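Local coordinates for protein type III effector XopAI (Xanthomonas citri, PDB 6K93) that probably acts in plant host cells as a type III effector, binding arginine-containing peptides through a domain with the mono-ADP-ribosyltransferase fold, at residues I128-E133 and T193-A198. Numbering follows the deposited sequence.
Sequences ITLWGE and TAHGLA
A type I beta turn in the loop between helix 117-128 and helix 136-156 is tied here to the first turn of helix 194-209 by His195 and Thr129. His195 points from its helix toward the turn, and its NE2 donates a hydrogen bond to Thr129 OG1 at 2.9 Å, with the oxygen tilted 21° out of the ring plane. Thr129 OG1 lies between its own backbone N and carbonyl carbon (chi1 67°) and also bonds to Thr125 O, one turn back in the preceding helix. A threonine hydroxyl suits this spot because it can serve both partners, accepting from the imidazole while donating to the carbonyl. Leu130 adds the apolar half: its CD1 methyl approaches the imidazole obliquely, 3.9 Å from His195 CD2 and 4.0 Å from His195 CB. Thr193 is the N-cap residue of helix 194-209, its OG1 accepting from Gly196 N at 2.9 Å. Gly132 N bonds Thr129 O to close the turn, and the positive phi of Gly132 (101°) suits a glycine. This small surface contact is thus a beta turn packed against an N-capped helix start, within the helical part of an ADP-ribosyltransferase-fold protein.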
loop_
_atom_site.group_PDB
_atom_site.type_symbol
_atom_site.label_atom_id
_atom_site.label_comp_id
_atom_site.label_asym_id
_atom_site.label_seq_id
_atom_site.Cartn_x
_atom_site.Cartn_y
_atom_site.Cartn_z
ATOM N N ILE A 128 0.935 4.769 15.608
ATOM C CA ILE A 128 1.111 5.729 16.688
ATOM C C ILE A 128 2.576 5.835 17.106
ATOM O O ILE A 128 3.033 6.925 17.485
ATOM C CB ILE A 128 0.167 5.364 17.851
ATOM C CG1 ILE A 128 -1.270 5.621 17.410
ATOM C CG2 ILE A 128 0.534 6.154 19.109
ATOM C CD1 ILE A 128 -2.326 5.130 18.350
ATOM N N THR A 129 3.338 4.744 17.014
ATOM C CA THR A 129 4.734 4.737 17.454
ATOM C C THR A 129 5.729 5.007 16.326
ATOM O O THR A 129 6.943 4.927 16.556
ATOM C CB THR A 129 5.084 3.385 18.099
ATOM O OG1 THR A 129 5.052 2.348 17.116
ATOM C CG2 THR A 129 4.159 3.059 19.243
ATOM N N LEU A 130 5.257 5.297 15.113
ATOM C CA LEU A 130 6.137 5.312 13.953
ATOM C C LEU A 130 7.239 6.355 14.066
ATOM O O LEU A 130 8.337 6.163 13.523
ATOM C CB LEU A 130 5.311 5.572 12.702
ATOM C CG LEU A 130 6.044 5.392 11.365
ATOM C CD1 LEU A 130 6.461 3.944 11.214
ATOM C CD2 LEU A 130 5.167 5.825 10.234
ATOM N N TRP A 131 6.970 7.457 14.750
ATOM C CA TRP A 131 7.913 8.561 14.849
ATOM C C TRP A 131 8.701 8.556 16.151
ATOM O O TRP A 131 9.446 9.507 16.423
ATOM C CB TRP A 131 7.167 9.885 14.720
ATOM C CG TRP A 131 6.682 10.200 13.359
ATOM C CD1 TRP A 131 6.577 9.351 12.300
ATOM C CD2 TRP A 131 6.230 11.474 12.904
ATOM N NE1 TRP A 131 6.090 10.024 11.202
ATOM C CE2 TRP A 131 5.862 11.329 11.553
ATOM C CE3 TRP A 131 6.097 12.728 13.512
ATOM C CZ2 TRP A 131 5.378 12.394 10.797
ATOM C CZ3 TRP A 131 5.616 13.778 12.762
ATOM C CH2 TRP A 131 5.260 13.604 11.418
ATOM N N GLY A 132 8.547 7.533 16.975
ATOM C CA GLY A 132 9.230 7.518 18.247
ATOM C C GLY A 132 8.312 7.906 19.401
ATOM O O GLY A 132 7.206 8.431 19.239
ATOM N N GLU A 133 8.820 7.643 20.588
ATOM C CA GLU A 133 8.062 7.805 21.822
ATOM C C GLU A 133 7.472 9.208 21.976
ATOM O O GLU A 133 6.312 9.364 22.391
ATOM C CB GLU A 133 9.001 7.456 22.988
ATOM C CG GLU A 133 8.642 7.956 24.336
ATOM C CD GLU A 133 9.701 7.503 25.370
ATOM O OE1 GLU A 133 10.050 6.304 25.376
ATOM O OE2 GLU A 133 10.167 8.365 26.088
ATOM N N THR A 193 10.645 -4.289 8.653
ATOM C CA THR A 193 10.422 -3.780 9.995
ATOM C C THR A 193 9.070 -4.262 10.480
ATOM O O THR A 193 8.161 -4.531 9.693
ATOM C CB THR A 193 10.463 -2.239 10.055
ATOM O OG1 THR A 193 9.348 -1.691 9.332
ATOM C CG2 THR A 193 11.758 -1.723 9.463
ATOM N N ALA A 194 8.941 -4.363 11.800
ATOM C CA ALA A 194 7.638 -4.687 12.374
ATOM C C ALA A 194 6.585 -3.667 11.974
ATOM O O ALA A 194 5.439 -4.025 11.682
ATOM C CB ALA A 194 7.736 -4.765 13.901
ATOM N N HIS A 195 6.951 -2.385 11.977
ATOM C CA HIS A 195 5.983 -1.350 11.617
ATOM C C HIS A 195 5.486 -1.531 10.185
ATOM O O HIS A 195 4.282 -1.431 9.898
ATOM C CB HIS A 195 6.598 0.028 11.775
ATOM C CG HIS A 195 6.894 0.374 13.192
ATOM N ND1 HIS A 195 7.866 -0.277 13.918
ATOM C CD2 HIS A 195 6.333 1.284 14.025
ATOM C CE1 HIS A 195 7.877 0.218 15.145
ATOM N NE2 HIS A 195 6.969 1.175 15.230
ATOM N N GLY A 196 6.411 -1.764 9.264
ATOM C CA GLY A 196 6.037 -1.954 7.876
ATOM C C GLY A 196 5.146 -3.160 7.671
ATOM O O GLY A 196 4.187 -3.108 6.906
ATOM N N LEU A 197 5.471 -4.274 8.321
ATOM C CA LEU A 197 4.660 -5.476 8.150
ATOM C C LEU A 197 3.250 -5.266 8.685
ATOM O O LEU A 197 2.271 -5.721 8.086
ATOM C CB LEU A 197 5.329 -6.674 8.839
ATOM C CG LEU A 197 6.644 -7.102 8.205
ATOM C CD1 LEU A 197 7.333 -8.098 9.119
ATOM C CD2 LEU A 197 6.456 -7.684 6.818
ATOM N N ALA A 198 3.119 -4.564 9.813
ATOM C CA ALA A 198 1.807 -4.297 10.381
ATOM C C ALA A 198 0.993 -3.383 9.468
ATOM O O ALA A 198 -0.188 -3.629 9.232
ATOM C CB ALA A 198 1.968 -3.671 11.774
#